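Local atomic coordinates of inositol 2-dehydrogenase/D-chiro-inositol 3-dehydrogenase (Lactobacillus casei, PDB entry 4MIY), a protein that oxidises myo-inositol and D-chiro-inositol to their keto forms, passing the hydride to NAD. Residues A[190-195]-A[315-320]; A[311-316]-A[327-332]. All blocks are in the same frame, centred on the assembly; numbering follows the deposited sequence.

Contact 1 of 2, residues A[190-195]-A[315-320]; sequences TSIQIT and AAANRS
Ile192 meets the small side chains of Ala316 and Ala317 at the centre of this contact, and its two ends divide the work between them. Its CG2 methyl presses on Ala316 CB at 3.6 Å and also lies 3.7 Å from Ala317 N, close to the helix backbone. On the other branch, CG1 is anti to the backbone N, beside the carbonyl carbon, and the extended second torsion (chi2 163°) brings CD1 to 3.8 Å from Ala317 CB. Ile194, two residues further along the same face of the strand, brings its CG1 methylene to 3.7 Å from Ala317 O and also rests against Ser320 CB. Ile170 of helix 168-185 also touches both Ile194 and Ala317. The arrangement is that of a helix lying on one face of the mixed β-sheet in the C-terminal α/β domain of the Gfo/Idh/MocA family: the short axes approach to 7.2 Å and are inclined by 38°, and alanines on the inner face of helix 304-323 let the isoleucines come up to its backbone. Towards the C-terminal ends of the strand and the helix the packing turns polar. Ser320 OG, held anti to its own backbone N, receives the amide hydrogen of Ile194 N at 3.0 Å in a nearly straight bond of 176°. The same hydroxyl is bonded to Glu325 O just beyond the helix, so one small buried group serves two backbone sites. An alanine at Ser320 would probably leave both the Ile194 amide and the Glu325 carbonyl without this mate inside a buried region. Gln193 passes at the margin, its CA 3.5 Å from Ser320 OG, while its CB points away from the helix, and NE2 bonds to Gln324 O, just past the helix end.

Contact 2 of 2, residues A[311-316]-A[327-332]; sequences AITAAA and VLINVA
Ala316 and Val327 face each other across a helix-turn-strand unit, in which helix 304-323 ends, the chain turns back, and residues 327-328 form an outermost strand of the mixed sheet, within this chain, in the C-terminal α/β domain. The returning chain runs back alongside the helix it has just left, and the contact is van der Waals packing, mostly between apolar side chains, with no hydrogen bond crossing it. Val327 straddles the end of the segment 311-316 with its two methyls: CG1, anti to the backbone N (chi1 179°), lies 3.7 Å from Ala316 CB, whereas CG2 comes to 3.6 Å from Ala316 O. Ile329 CG1 also approaches Ala316 CB, at 4.0 Å, so that this methyl meets two residues of the returning chain. Beyond Val327 and Leu328 the chain is no longer regular strand, yet every second residue, Val327, Ile329 and Val331, still directs its side chain to the helix, while Leu328 and Asn330 direct theirs away. Ile329 reaches the middle of the contact, where its side chain crosses that of Thr313 at about a right angle, Ile329 CD1 lying 4.0 Å from both Thr313 CG2 and Thr313 OG1. The Thr313 methyl is fixed in this apolar setting by its own hydroxyl: OG1, anti to the carbonyl carbon and beside the backbone N, bonds back to Ile309 O one turn earlier in the helix. Tyr189 and Ile192 of strand 189-195 also touch Thr313. Further back along the helix, Ile312 meets the returning chain with both of its branches. Its CG2 lies at 4.4 Å from Ile329 CG2, a loose approach. The longer branch crosses the Val331 side chain obliquely and brings CD1 to 4.1 Å from Val331 CG1.

How the contacts relate
Contacts 1 and 2 have centres about 8 Å apart and show how one helix can serve two neighbouring strands. Both use helix 304-323 and share Ala316, whose CB touches residues of each strand. The strands in turn are zipped together by backbone pairing: Val327 N lies 2.9 Å from Ile192 O, and Ile329 N is equally far from Thr190 O, both probable hydrogen bonds. Side chains add to this seam, Ser191 CB approaching Val327 O at 3.5 Å. None of residues 311-332 is among those lining the NAD pocket, which run in sequence from 8 to 282.

Contact 1 of 2, residues A[190-195]-A[315-320]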
ATOM      1  N   THR A 190      26.677  -5.935 -21.797  1.00 16.84           N
ATOM      2  CA  THR A 190      27.544  -6.952 -22.344  1.00 19.60           C
ATOM      3  C   THR A 190      26.812  -8.032 -23.110  1.00 21.55           C
ATOM      4  O   THR A 190      27.419  -8.760 -23.831  1.00 21.16           O
ATOM      5  CB  THR A 190      28.391  -7.568 -21.284  1.00 19.89           C
ATOM      6  OG1 THR A 190      27.582  -8.084 -20.237  1.00 20.78           O
ATOM      7  CG2 THR A 190      29.349  -6.546 -20.701  1.00 20.26           C
ATOM      8  N   SER A 191      25.504  -8.127 -22.940  1.00 17.84           N
ATOM      9  CA  SER A 191      24.687  -9.130 -23.629  1.00 18.00           C
ATOM     10  C   SER A 191      23.185  -8.896 -23.479  1.00 18.71           C
ATOM     11  O   SER A 191      22.771  -8.226 -22.587  1.00 17.41           O
ATOM     12  CB  SER A 191      25.004 -10.555 -23.191  1.00 20.56           C
ATOM     13  OG  SER A 191      24.424 -10.902 -21.960  1.00 22.12           O
ATOM     14  N   ILE A 192      22.424  -9.446 -24.416  1.00 16.29           N
ATOM     15  CA  ILE A 192      20.984  -9.481 -24.376  1.00 17.16           C
ATOM     16  C   ILE A 192      20.445 -10.816 -24.884  1.00 19.02           C
ATOM     17  O   ILE A 192      20.968 -11.362 -25.804  1.00 18.68           O
ATOM     18  CB  ILE A 192      20.332  -8.293 -25.111  1.00 16.93           C
ATOM     19  CG1 ILE A 192      18.847  -8.176 -24.797  1.00 17.56           C
ATOM     20  CG2 ILE A 192      20.581  -8.365 -26.581  1.00 19.56           C
ATOM     21  CD1 ILE A 192      18.305  -6.850 -25.148  1.00 19.10           C
ATOM     22  N   GLN A 193      19.418 -11.336 -24.215  1.00 18.60           N
ATOM     23  CA  GLN A 193      18.748 -12.575 -24.593  1.00 16.68           C
ATOM     24  C   GLN A 193      17.251 -12.405 -24.474  1.00 18.90           C
ATOM     25  O   GLN A 193      16.770 -11.965 -23.469  1.00 19.68           O
ATOM     26  CB  GLN A 193      19.218 -13.743 -23.737  1.00 18.10           C
ATOM     27  CG  GLN A 193      18.595 -15.063 -24.120  1.00 18.63           C
ATOM     28  CD  GLN A 193      19.026 -16.238 -23.281  1.00 27.37           C
ATOM     29  OE1 GLN A 193      19.366 -16.117 -22.138  1.00 31.83           O
ATOM     30  NE2 GLN A 193      19.021 -17.394 -23.881  1.00 31.15           N
ATOM     31  N   ILE A 194      16.543 -12.701 -25.551  1.00 15.13           N
ATOM     32  CA  ILE A 194      15.105 -12.695 -25.605  1.00 16.95           C
ATOM     33  C   ILE A 194      14.587 -14.121 -25.602  1.00 17.60           C
ATOM     34  O   ILE A 194      14.968 -14.891 -26.415  1.00 21.32           O
ATOM     35  CB  ILE A 194      14.632 -12.075 -26.883  1.00 19.32           C
ATOM     36  CG1 ILE A 194      15.248 -10.694 -27.033  1.00 19.04           C
ATOM     37  CG2 ILE A 194      13.166 -11.977 -26.880  1.00 20.55           C
ATOM     38  CD1 ILE A 194      14.730  -9.681 -26.068  1.00 22.87           C
ATOM     39  N   THR A 195      13.737 -14.453 -24.653  1.00 17.41           N
ATOM     40  CA  THR A 195      13.098 -15.740 -24.616  1.00 16.74           C
ATOM     41  C   THR A 195      11.573 -15.603 -24.653  1.00 18.40           C
ATOM     42  O   THR A 195      11.027 -14.601 -24.268  1.00 17.82           O
ATOM     43  CB  THR A 195      13.475 -16.532 -23.377  1.00 21.46           C
ATOM     44  OG1 THR A 195      13.279 -15.739 -22.242  1.00 22.44           O
ATOM     45  CG2 THR A 195      14.860 -16.951 -23.413  1.00 28.44           C
ATOM     46  N   ALA A 315      19.351  -4.056 -32.056  1.00 23.20           N
ATOM     47  CA  ALA A 315      19.709  -4.952 -33.115  1.00 21.90           C
ATOM     48  C   ALA A 315      20.148  -6.311 -32.557  1.00 21.71           C
ATOM     49  O   ALA A 315      19.824  -7.322 -33.101  1.00 22.13           O
ATOM     50  CB  ALA A 315      20.781  -4.328 -33.928  1.00 22.17           C
ATOM     51  N   ALA A 316      20.880  -6.296 -31.454  1.00 18.11           N
ATOM     52  CA  ALA A 316      21.238  -7.523 -30.772  1.00 18.84           C
ATOM     53  C   ALA A 316      19.985  -8.280 -30.314  1.00 20.96           C
ATOM     54  O   ALA A 316      19.919  -9.465 -30.399  1.00 19.80           O
ATOM     55  CB  ALA A 316      22.163  -7.258 -29.637  1.00 17.66           C
ATOM     56  N   ALA A 317      18.993  -7.552 -29.857  1.00 19.05           N
ATOM     57  CA  ALA A 317      17.771  -8.145 -29.411  1.00 17.23           C
ATOM     58  C   ALA A 317      16.961  -8.703 -30.565  1.00 19.32           C
ATOM     59  O   ALA A 317      16.386  -9.755 -30.458  1.00 17.64           O
ATOM     60  CB  ALA A 317      16.973  -7.109 -28.667  1.00 17.78           C
ATOM     61  N   ASN A 318      16.901  -7.966 -31.663  1.00 20.47           N
ATOM     62  CA  ASN A 318      16.247  -8.491 -32.858  1.00 18.70           C
ATOM     63  C   ASN A 318      16.936  -9.791 -33.363  1.00 20.18           C
ATOM     64  O   ASN A 318      16.290 -10.717 -33.771  1.00 21.93           O
ATOM     65  CB  ASN A 318      16.108  -7.432 -33.942  1.00 22.04           C
ATOM     66  CG  ASN A 318      15.074  -6.366 -33.611  1.00 26.10           C
ATOM     67  OD1 ASN A 318      15.279  -5.195 -33.878  1.00 30.15           O
ATOM     68  ND2 ASN A 318      13.946  -6.774 -33.082  1.00 23.52           N
ATOM     69  N   ARG A 319      18.234  -9.864 -33.216  0.74 16.12           N
ATOM     70  CA  ARG A 319      18.930 -11.065 -33.575  0.74 18.85           C
ATOM     71  C   ARG A 319      18.537 -12.201 -32.645  0.74 18.48           C
ATOM     72  O   ARG A 319      18.233 -13.270 -33.081  0.74 16.76           O
ATOM     73  CB  ARG A 319      20.423 -10.815 -33.535  0.74 19.65           C
ATOM     74  CG  ARG A 319      21.282 -11.989 -33.855  0.74 27.17           C
ATOM     75  CD  ARG A 319      22.724 -11.593 -34.199  0.74 30.28           C
ATOM     76  NE  ARG A 319      22.842 -10.386 -34.997  0.74 31.93           N
ATOM     77  CZ  ARG A 319      22.931 -10.383 -36.324  0.74 42.58           C
ATOM     78  NH1 ARG A 319      22.945 -11.518 -37.009  0.74 45.21           N
ATOM     79  NH2 ARG A 319      23.047  -9.242 -36.980  0.74 46.78           N
ATOM     80  N   SER A 320      18.486 -11.906 -31.353  1.00 18.76           N
ATOM     81  CA  SER A 320      18.127 -12.896 -30.369  1.00 19.20           C
ATOM     82  C   SER A 320      16.713 -13.416 -30.557  1.00 18.56           C
ATOM     83  O   SER A 320      16.455 -14.543 -30.286  1.00 20.96           O
ATOM     84  CB  SER A 320      18.281 -12.338 -28.950  1.00 18.79           C
ATOM     85  OG  SER A 320      18.091 -13.335 -27.983  1.00 18.33           O
TER

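Contact 2 of 2, residues A[311-316]-A[327-332]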
ATOM      1  N   ALA A 311      20.430   1.635 -30.446  1.00 19.48           N
ATOM      2  CA  ALA A 311      20.420   0.990 -31.739  1.00 22.41           C
ATOM      3  C   ALA A 311      21.173  -0.331 -31.782  1.00 21.20           C
ATOM      4  O   ALA A 311      20.689  -1.274 -32.319  1.00 20.14           O
ATOM      5  CB  ALA A 311      20.919   1.928 -32.786  1.00 20.64           C
ATOM      6  N   ILE A 312      22.337  -0.366 -31.168  1.00 17.38           N
ATOM      7  CA  ILE A 312      23.143  -1.579 -31.097  1.00 18.56           C
ATOM      8  C   ILE A 312      22.414  -2.657 -30.301  1.00 21.94           C
ATOM      9  O   ILE A 312      22.379  -3.803 -30.667  1.00 20.67           O
ATOM     10  CB  ILE A 312      24.480  -1.274 -30.443  1.00 19.13           C
ATOM     11  CG1 ILE A 312      25.324  -0.389 -31.352  1.00 25.25           C
ATOM     12  CG2 ILE A 312      25.232  -2.524 -30.102  1.00 25.60           C
ATOM     13  CD1 ILE A 312      26.456   0.181 -30.671  1.00 25.21           C
ATOM     14  N   THR A 313      21.857  -2.253 -29.177  1.00 18.86           N
ATOM     15  CA  THR A 313      21.206  -3.178 -28.287  1.00 20.05           C
ATOM     16  C   THR A 313      19.926  -3.717 -28.913  1.00 16.38           C
ATOM     17  O   THR A 313      19.633  -4.866 -28.817  1.00 17.84           O
ATOM     18  CB  THR A 313      20.956  -2.501 -26.949  1.00 16.31           C
ATOM     19  OG1 THR A 313      22.189  -2.076 -26.396  1.00 19.13           O
ATOM     20  CG2 THR A 313      20.314  -3.444 -25.994  1.00 16.18           C
ATOM     21  N   ALA A 314      19.193  -2.860 -29.584  1.00 16.01           N
ATOM     22  CA  ALA A 314      17.986  -3.276 -30.251  1.00 19.46           C
ATOM     23  C   ALA A 314      18.265  -4.266 -31.370  1.00 19.44           C
ATOM     24  O   ALA A 314      17.548  -5.181 -31.583  1.00 19.30           O
ATOM     25  CB  ALA A 314      17.237  -2.097 -30.789  1.00 21.35           C
ATOM     26  N   ALA A 315      19.351  -4.056 -32.056  1.00 23.20           N
ATOM     27  CA  ALA A 315      19.709  -4.952 -33.115  1.00 21.90           C
ATOM     28  C   ALA A 315      20.148  -6.311 -32.557  1.00 21.71           C
ATOM     29  O   ALA A 315      19.824  -7.322 -33.101  1.00 22.13           O
ATOM     30  CB  ALA A 315      20.781  -4.328 -33.928  1.00 22.17           C
ATOM     31  N   ALA A 316      20.880  -6.296 -31.454  1.00 18.11           N
ATOM     32  CA  ALA A 316      21.238  -7.523 -30.772  1.00 18.84           C
ATOM     33  C   ALA A 316      19.985  -8.280 -30.314  1.00 20.96           C
ATOM     34  O   ALA A 316      19.919  -9.465 -30.399  1.00 19.80           O
ATOM     35  CB  ALA A 316      22.163  -7.258 -29.637  1.00 17.66           C
ATOM     36  N   VAL A 327      22.933 -12.880 -27.317  1.00 18.47           N
ATOM     37  CA  VAL A 327      23.783 -12.112 -28.196  1.00 17.60           C
ATOM     38  C   VAL A 327      24.682 -11.129 -27.428  1.00 23.53           C
ATOM     39  O   VAL A 327      24.212 -10.364 -26.646  1.00 20.16           O
ATOM     40  CB  VAL A 327      22.947 -11.371 -29.211  1.00 19.57           C
ATOM     41  CG1 VAL A 327      23.818 -10.548 -30.113  1.00 21.06           C
ATOM     42  CG2 VAL A 327      22.125 -12.304 -30.000  1.00 21.41           C
ATOM     43  N   LEU A 328      25.978 -11.157 -27.694  1.00 21.48           N
ATOM     44  CA  LEU A 328      26.893 -10.284 -27.013  1.00 20.21           C
ATOM     45  C   LEU A 328      26.827  -8.871 -27.511  1.00 20.02           C
ATOM     46  O   LEU A 328      26.511  -8.630 -28.631  1.00 22.44           O
ATOM     47  CB  LEU A 328      28.307 -10.792 -27.099  1.00 22.87           C
ATOM     48  CG  LEU A 328      28.574 -12.148 -26.489  1.00 24.93           C
ATOM     49  CD1 LEU A 328      30.026 -12.414 -26.532  1.00 30.28           C
ATOM     50  CD2 LEU A 328      28.115 -12.283 -25.105  1.00 29.48           C
ATOM     51  N   ILE A 329      27.116  -7.955 -26.608  1.00 20.90           N
ATOM     52  CA  ILE A 329      27.153  -6.529 -26.874  1.00 23.08           C
ATOM     53  C   ILE A 329      28.466  -5.938 -26.366  1.00 22.00           C
ATOM     54  O   ILE A 329      28.874  -6.169 -25.270  1.00 22.36           O
ATOM     55  CB  ILE A 329      26.009  -5.799 -26.136  1.00 19.82           C
ATOM     56  CG1 ILE A 329      24.667  -6.181 -26.700  1.00 20.34           C
ATOM     57  CG2 ILE A 329      26.176  -4.316 -26.251  1.00 21.44           C
ATOM     58  CD1 ILE A 329      23.551  -5.801 -25.792  1.00 19.83           C
ATOM     59  N   ASN A 330      29.111  -5.156 -27.209  0.80 22.31           N
ATOM     60  CA  ASN A 330      30.377  -4.553 -26.865  0.80 26.46           C
ATOM     61  C   ASN A 330      30.355  -3.152 -27.344  0.80 29.51           C
ATOM     62  O   ASN A 330      30.566  -2.903 -28.475  0.80 32.82           O
ATOM     63  CB  ASN A 330      31.509  -5.272 -27.572  0.80 28.81           C
ATOM     64  CG  ASN A 330      32.829  -4.761 -27.182  0.80 38.73           C
ATOM     65  OD1 ASN A 330      33.007  -4.243 -26.085  0.80 38.41           O
ATOM     66  ND2 ASN A 330      33.798  -4.915 -28.064  0.80 42.02           N
ATOM     67  N   VAL A 331      30.088  -2.234 -26.471  1.00 31.52           N
ATOM     68  CA  VAL A 331      29.960  -0.889 -26.933  1.00 38.64           C
ATOM     69  C   VAL A 331      31.234  -0.152 -26.648  1.00 39.22           C
ATOM     70  O   VAL A 331      31.829  -0.330 -25.599  1.00 40.56           O
ATOM     71  CB  VAL A 331      28.812  -0.216 -26.258  1.00 38.85           C
ATOM     72  CG1 VAL A 331      27.546  -0.776 -26.816  1.00 32.09           C
ATOM     73  CG2 VAL A 331      28.885  -0.464 -24.800  1.00 37.55           C
ATOM     74  N   ALA A 332      31.654   0.656 -27.609  1.00 43.11           N
ATOM     75  CA  ALA A 332      32.925   1.350 -27.480  1.00 45.00           C
ATOM     76  C   ALA A 332      32.832   2.368 -26.396  1.00 47.04           C
ATOM     77  O   ALA A 332      31.767   2.865 -26.093  1.00 43.46           O
ATOM     78  CB  ALA A 332      33.334   1.993 -28.757  1.00 44.27           C
TER